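Local coordinates for putative lipoprotein GNA1162 (PDB 4HRV) that is of unknown function but, as a lipoprotein of the DUF799 family, is probably tethered to a bacterial membrane through its lipid and pairs with a second copy of itself, at residues V49-A52 / A53-E56; H71-R74 / P75-H79; G143-V146 / S147-N151. The protein carries 3 engineered substitutions. All blocks are in the same frame, centred on the assembly; numbering follows the deposited sequence.

Contact 1 (V49-A52 / A53-E56)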
loop_
_atom_site.group_PDB
_atom_site.type_symbol
_atom_site.label_atom_id
_atom_site.label_comp_id
_atom_site.label_asym_id
_atom_site.label_seq_id
_atom_site.Cartn_x
_atom_site.Cartn_y
_atom_site.Cartn_z
ATOM N N VAL B 49 -16.354 7.328 -11.940
ATOM C CA VAL B 49 -15.300 8.342 -12.054
ATOM C C VAL B 49 -15.066 8.764 -13.506
ATOM O O VAL B 49 -15.313 7.985 -14.423
ATOM C CB VAL B 49 -13.970 7.825 -11.474
ATOM C CG1 VAL B 49 -12.901 8.902 -11.549
ATOM C CG2 VAL B 49 -14.163 7.359 -10.043
ATOM N N PHE B 50 -14.589 9.994 -13.694
ATOM C CA PHE B 50 -14.233 10.546 -15.004
ATOM C C PHE B 50 -12.791 10.165 -15.370
ATOM O O PHE B 50 -11.934 10.045 -14.487
ATOM C CB PHE B 50 -14.334 12.082 -14.979
ATOM C CG PHE B 50 -15.571 12.620 -14.280
ATOM C CD1 PHE B 50 -16.525 13.339 -14.986
ATOM C CD2 PHE B 50 -15.764 12.429 -12.915
ATOM C CE1 PHE B 50 -17.660 13.844 -14.346
ATOM C CE2 PHE B 50 -16.899 12.929 -12.270
ATOM C CZ PHE B 50 -17.844 13.634 -12.985
ATOM N N PRO B 51 -12.512 9.971 -16.669
ATOM C CA PRO B 51 -11.129 9.707 -17.081
ATOM C C PRO B 51 -10.256 10.916 -16.787
ATOM O O PRO B 51 -10.748 12.043 -16.773
ATOM C CB PRO B 51 -11.241 9.494 -18.593
ATOM C CG PRO B 51 -12.680 9.155 -18.829
ATOM C CD PRO B 51 -13.442 9.937 -17.807
ATOM N N ALA B 52 -8.976 10.679 -16.540
ATOM C CA ALA B 52 -8.060 11.752 -16.210
ATOM C C ALA B 52 -7.966 12.776 -17.339
ATOM O O ALA B 52 -7.932 13.989 -17.100
ATOM C CB ALA B 52 -6.683 11.177 -15.862
ATOM N N ALA B 53 -7.944 12.300 -18.577
ATOM C CA ALA B 53 -7.802 13.202 -19.713
ATOM C C ALA B 53 -8.985 14.161 -19.835
ATOM O O ALA B 53 -8.837 15.299 -20.252
ATOM C CB ALA B 53 -7.627 12.413 -21.001
ATOM N N VAL B 54 -10.162 13.680 -19.474
ATOM C CA VAL B 54 -11.364 14.482 -19.550
ATOM C C VAL B 54 -11.347 15.572 -18.488
ATOM O O VAL B 54 -11.657 16.724 -18.763
ATOM C CB VAL B 54 -12.607 13.597 -19.371
ATOM C CG1 VAL B 54 -13.821 14.439 -19.179
ATOM C CG2 VAL B 54 -12.770 12.684 -20.571
ATOM N N VAL B 55 -10.988 15.193 -17.270
ATOM C CA VAL B 55 -10.914 16.138 -16.165
ATOM C C VAL B 55 -9.867 17.227 -16.439
ATOM O O VAL B 55 -10.145 18.427 -16.334
ATOM C CB VAL B 55 -10.584 15.392 -14.851
ATOM C CG1 VAL B 55 -10.376 16.370 -13.718
ATOM C CG2 VAL B 55 -11.704 14.411 -14.510
ATOM N N GLU B 56 -8.670 16.798 -16.825
ATOM C CA GLU B 56 -7.577 17.733 -17.085
ATOM C C GLU B 56 -7.985 18.746 -18.134
ATOM O O GLU B 56 -7.704 19.922 -17.996
ATOM C CB GLU B 56 -6.306 17.005 -17.548
ATOM C CG GLU B 56 -5.726 16.022 -16.547
ATOM C CD GLU B 56 -4.520 15.267 -17.108
ATOM O OE1 GLU B 56 -3.801 15.838 -17.961
ATOM O OE2 GLU B 56 -4.299 14.104 -16.717
#

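Contact 2 (H71-R74 / P75-H79)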
loop_
_atom_site.group_PDB
_atom_site.type_symbol
_atom_site.label_atom_id
_atom_site.label_comp_id
_atom_site.label_asym_id
_atom_site.label_seq_id
_atom_site.Cartn_x
_atom_site.Cartn_y
_atom_site.Cartn_z
ATOM N N HIS B 71 -7.122 22.709 -5.968
ATOM C CA HIS B 71 -7.428 22.306 -4.601
ATOM C C HIS B 71 -7.987 23.443 -3.759
ATOM O O HIS B 71 -8.503 23.209 -2.664
ATOM C CB HIS B 71 -6.186 21.752 -3.916
ATOM C CG HIS B 71 -5.819 20.374 -4.353
ATOM N ND1 HIS B 71 -5.664 19.334 -3.463
ATOM C CD2 HIS B 71 -5.567 19.860 -5.580
ATOM C CE1 HIS B 71 -5.323 18.238 -4.119
ATOM N NE2 HIS B 71 -5.262 18.529 -5.407
ATOM N N ALA B 72 -7.857 24.667 -4.267
ATOM C CA ALA B 72 -8.350 25.857 -3.582
ATOM C C ALA B 72 -9.791 26.216 -3.957
ATOM O O ALA B 72 -10.456 26.977 -3.247
ATOM C CB ALA B 72 -7.422 27.036 -3.867
ATOM N N VAL B 73 -10.265 25.698 -5.084
ATOM C CA VAL B 73 -11.611 25.990 -5.552
ATOM C C VAL B 73 -12.622 25.413 -4.576
ATOM O O VAL B 73 -12.444 24.301 -4.098
ATOM C CB VAL B 73 -11.862 25.344 -6.924
ATOM C CG1 VAL B 73 -13.329 25.493 -7.336
ATOM C CG2 VAL B 73 -10.945 25.960 -7.970
ATOM N N ARG B 74 -13.685 26.152 -4.270
ATOM C CA ARG B 74 -14.721 25.585 -3.408
ATOM C C ARG B 74 -15.368 24.371 -4.074
ATOM O O ARG B 74 -15.669 24.391 -5.267
ATOM C CB ARG B 74 -15.777 26.640 -3.031
ATOM C CG ARG B 74 -15.253 27.659 -2.027
ATOM C CD ARG B 74 -16.365 28.343 -1.254
ATOM N NE ARG B 74 -17.353 28.959 -2.134
ATOM C CZ ARG B 74 -18.574 28.474 -2.330
ATOM N NH1 ARG B 74 -18.952 27.371 -1.699
ATOM N NH2 ARG B 74 -19.422 29.090 -3.146
ATOM N N PRO B 75 -15.597 23.304 -3.299
ATOM C CA PRO B 75 -16.154 22.085 -3.889
ATOM C C PRO B 75 -17.483 22.337 -4.582
ATOM O O PRO B 75 -17.762 21.722 -5.606
ATOM C CB PRO B 75 -16.347 21.169 -2.676
ATOM C CG PRO B 75 -15.317 21.642 -1.703
ATOM C CD PRO B 75 -15.289 23.132 -1.871
ATOM N N GLU B 76 -18.294 23.239 -4.039
ATOM C CA GLU B 76 -19.593 23.533 -4.632
ATOM C C GLU B 76 -19.438 24.061 -6.064
ATOM O O GLU B 76 -20.283 23.824 -6.914
ATOM C CB GLU B 76 -20.357 24.545 -3.769
ATOM C CG GLU B 76 -20.574 24.113 -2.318
ATOM C CD GLU B 76 -19.328 24.241 -1.442
ATOM O OE1 GLU B 76 -18.273 24.707 -1.926
ATOM O OE2 GLU B 76 -19.407 23.871 -0.250
ATOM N N LYS B 77 -18.353 24.778 -6.317
ATOM C CA LYS B 77 -18.051 25.261 -7.660
ATOM C C LYS B 77 -17.715 24.081 -8.572
ATOM O O LYS B 77 -18.170 24.017 -9.721
ATOM C CB LYS B 77 -16.874 26.230 -7.624
ATOM C CG LYS B 77 -17.145 27.541 -6.883
ATOM C CD LYS B 77 -18.255 28.335 -7.555
ATOM C CE LYS B 77 -18.122 29.818 -7.251
ATOM N NZ LYS B 77 -17.924 30.057 -5.796
ATOM N N LEU B 78 -16.902 23.154 -8.064
ATOM C CA LEU B 78 -16.596 21.945 -8.823
ATOM C C LEU B 78 -17.865 21.213 -9.208
ATOM O O LEU B 78 -18.023 20.792 -10.355
ATOM C CB LEU B 78 -15.657 21.020 -8.044
ATOM C CG LEU B 78 -14.295 21.632 -7.729
ATOM C CD1 LEU B 78 -13.408 20.586 -7.049
ATOM C CD2 LEU B 78 -13.663 22.138 -9.006
ATOM N N HIS B 79 -18.796 21.101 -8.260
ATOM C CA HIS B 79 -20.073 20.440 -8.535
ATOM C C HIS B 79 -20.868 21.157 -9.630
ATOM O O HIS B 79 -21.533 20.504 -10.430
ATOM C CB HIS B 79 -20.932 20.324 -7.268
ATOM C CG HIS B 79 -22.303 19.778 -7.521
ATOM N ND1 HIS B 79 -22.547 18.436 -7.698
ATOM C CD2 HIS B 79 -23.502 20.399 -7.641
ATOM C CE1 HIS B 79 -23.838 18.248 -7.908
ATOM N NE2 HIS B 79 -24.439 19.424 -7.877
#

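Contact 3 (G143-V146 / S147-N151). Engineered in segment 143-146: Met144 (natural residue Ala).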
loop_
_atom_site.group_PDB
_atom_site.type_symbol
_atom_site.label_atom_id
_atom_site.label_comp_id
_atom_site.label_asym_id
_atom_site.label_seq_id
_atom_site.Cartn_x
_atom_site.Cartn_y
_atom_site.Cartn_z
ATOM N N GLY B 143 3.389 -4.496 -3.499
ATOM C CA GLY B 143 1.957 -4.663 -3.645
ATOM C C GLY B 143 1.377 -5.607 -2.614
ATOM O O GLY B 143 0.381 -5.278 -1.953
HETATM N N MSE B 144 2.004 -6.774 -2.451
HETATM C CA MSE B 144 1.479 -7.758 -1.507
HETATM C C MSE B 144 1.575 -7.250 -0.082
HETATM O O MSE B 144 0.692 -7.513 0.721
HETATM C CB MSE B 144 2.159 -9.127 -1.643
HETATM C CG MSE B 144 3.413 -9.304 -0.836
HETATM SE SE MSE B 144 3.202 -9.637 1.093
HETATM C CE MSE B 144 5.061 -9.181 1.566
ATOM N N LEU B 145 2.640 -6.516 0.234
ATOM C CA LEU B 145 2.754 -5.914 1.564
ATOM C C LEU B 145 1.671 -4.870 1.857
ATOM O O LEU B 145 1.047 -4.919 2.910
ATOM C CB LEU B 145 4.145 -5.314 1.799
ATOM C CG LEU B 145 4.301 -4.704 3.196
ATOM C CD1 LEU B 145 4.007 -5.742 4.287
ATOM C CD2 LEU B 145 5.683 -4.100 3.390
ATOM N N VAL B 146 1.460 -3.911 0.951
ATOM C CA VAL B 146 0.451 -2.893 1.215
ATOM C C VAL B 146 -0.892 -3.578 1.274
ATOM O O VAL B 146 -1.751 -3.219 2.066
ATOM C CB VAL B 146 0.435 -1.738 0.152
ATOM C CG1 VAL B 146 1.831 -1.230 -0.111
ATOM C CG2 VAL B 146 -0.208 -2.191 -1.149
ATOM N N SER B 147 -1.043 -4.613 0.460
ATOM C CA SER B 147 -2.311 -5.321 0.383
ATOM C C SER B 147 -2.614 -6.012 1.694
ATOM O O SER B 147 -3.756 -6.022 2.165
ATOM C CB SER B 147 -2.292 -6.329 -0.761
ATOM O OG SER B 147 -3.566 -6.925 -0.890
ATOM N N ALA B 148 -1.575 -6.594 2.285
ATOM C CA ALA B 148 -1.697 -7.257 3.570
ATOM C C ALA B 148 -2.035 -6.249 4.656
ATOM O O ALA B 148 -2.837 -6.521 5.545
ATOM C CB ALA B 148 -0.400 -7.967 3.910
ATOM N N VAL B 149 -1.410 -5.081 4.598
ATOM C CA VAL B 149 -1.638 -4.101 5.642
ATOM C C VAL B 149 -3.068 -3.557 5.564
ATOM O O VAL B 149 -3.714 -3.356 6.586
ATOM C CB VAL B 149 -0.598 -2.969 5.615
ATOM C CG1 VAL B 149 -1.038 -1.834 6.531
ATOM C CG2 VAL B 149 0.773 -3.515 6.032
ATOM N N VAL B 150 -3.568 -3.353 4.353
ATOM C CA VAL B 150 -4.945 -2.869 4.205
ATOM C C VAL B 150 -5.937 -3.929 4.692
ATOM O O VAL B 150 -6.967 -3.605 5.280
ATOM C CB VAL B 150 -5.254 -2.432 2.762
ATOM C CG1 VAL B 150 -6.753 -2.195 2.583
ATOM C CG2 VAL B 150 -4.489 -1.166 2.431
ATOM N N ASN B 151 -5.607 -5.200 4.476
ATOM C CA ASN B 151 -6.454 -6.279 4.970
ATOM C C ASN B 151 -6.550 -6.244 6.492
ATOM O O ASN B 151 -7.628 -6.426 7.056
ATOM C CB ASN B 151 -5.938 -7.641 4.504
ATOM C CG ASN B 151 -6.858 -8.781 4.907
ATOM O OD1 ASN B 151 -7.762 -9.162 4.161
ATOM N ND2 ASN B 151 -6.636 -9.328 6.095
#

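Contact 1 (V49-A52 / A53-E56)
Phe50 and Val55 make the tight side of this helix start. CG2 of Val55 comes up to Phe50 CB at 3.5 Å and also lies 3.4 Å from Pro51 O. Val55 carries CG1 anti to its backbone N (chi1 175°), which leaves CG2 on the side facing the incoming loop. The Phe50 ring itself leads away from the helix, so it is the root of the side chain that packs here.

Pro51 is the N-cap residue, and its carbonyl starts the helical bonding: Val55 N donates to Pro51 O at 3.2 Å, fairly straight and in the carbonyl plane, while Val54 N adds a weak bond to the same oxygen. One residue on, Glu56 N bonds to Ala52 O at 2.9 Å with an N-H...O angle of 171°.

The Pro51-Val54 side is looser and faces solvent. Val54 CG2 sits across the proline ring, 3.9 Å from Pro51 CG and hardly farther from CB and CD; the two side chains cross at a slant. Glu56 places CG anti to its carbonyl carbon (chi1 -61°), 3.1 Å from Ala52 O, and from there runs extended; its OE2 only skims Ala52 CB at 3.9 Å.

This turn follows strand 48-49, an outermost strand of the sheet within the chain, and opens helix 52-61; Ala52 and Glu56 both rest on Leu35 of helix 34-37.

Contact 2 (H71-R74 / P75-H79)
Val73 packs on Leu78 at a helix N-terminus, the first turn of helix 75-82, with Arg74 as N-cap and Pro75, which has no N-H to offer, as the first helical residue.

Of the backbone bonds, Leu78 N gives the regular helical one to Arg74 O, 3.3 Å long with an N-H...O angle of 159° and in the carbonyl plane. Lys77 N makes a shorter but strongly bent and therefore weak bond to the same oxygen. Farther along, His79 N bonds to Pro75 O, whose second partner is Ser117 OG.

The apolar part hangs on one methyl: Val73 CG1, anti to the backbone N (chi1 173°), meets Lys77 CB at 3.6 Å and Leu78 CD2 at 3.8 Å. Beyond it, Leu78 runs in against Leu17 and Val19 of strand 15-23 and Val87 and Tyr89 of strand 86-99, so this turn is seated on the sheet.

The charged part lies outside, where Arg74 is exposed. Its chain bends at chi3 and brings the guanidinium beside Glu76 and Lys77. Lys77 NZ stands only 3.2 Å from Arg74 NH2, a like-charge approach that Glu76 may ease only from the arginine's side. The salt bridge joins Arg74 NH1 to Glu76 OE1 at 2.8 Å. A bend at chi2 turns the Glu76 carboxylate to Arg74, OE1 coming in obliquely and OE2 at the guanidinium edge, with the two planes 36° apart.

Contact 3 (G143-V146 / S147-N151)
Leu145 and Val149, four residues apart and so one turn on, form the side-chain contact here: Leu145 CD1 approaches Val149 CG2 at 4.3 Å, a light touch between two buried residues. Val149 CG2 packs more closely on the backbone, 3.4 Å from Leu145 O. Its rotamer, with CG1 anti to the backbone N (chi1 169°), turns CG2 back down the helix onto that oxygen. Val150 repeats the pattern one residue later, its CG2 resting on Val146 O. Ala148 CB settles near Met144 O, and Ser147 CB lies 3.1 Å from Gly143 O.

Val146 is turned differently. It holds CG2 between its backbone N and carbonyl carbon, the crowded position, which presses that methyl to 3.0 Å from Ser147 N.

These approaches are set by continuous alpha-helical bonding through the middle of helix 139-154. Ser147 N donates to Gly143 O, Ala148 N to Met144 O, Val149 N to Leu145 O at 3.0 Å, and Val150 N to Val146 O at 2.9 Å. In all four the donor stands somewhat out of the carbonyl plane, from 20° for the last two to 30° for Ala148 N on Met144 O. Asn151 N continues the series to Ser147 O.

Alongside the helix runs the second subunit of the dimer, close to all of this stretch. Met144, an engineered replacement of the natural alanine and modelled as selenomethionine, points away from the next turn and packs on Pro41 of the second subunit. Leu145 lies against Ser127 of the second subunit, while Ala148 and Asn151 both touch its Ser37.

Contacts 1 and 2 are surface contacts at the beginnings of two different helices, 52-61 and 75-82, with centres 16 Å apart and no touch between them. Contact 3 is buried and lies wholly inside helix 139-154, on the opposite side of the chain's centre from either; its centre is 27 Å from that of contact 1 and 33 Å from that of contact 2. The chemistry follows the place. At the helix starts one carbonyl serves two amides, one in good line and one weak, and charged chains lie on the outer side, paired as a salt bridge in contact 2 alone. Mid-helix, each carbonyl takes a regular i+4 bond, and the mostly apolar side chains pack partly on the second subunit, which touches neither other contact.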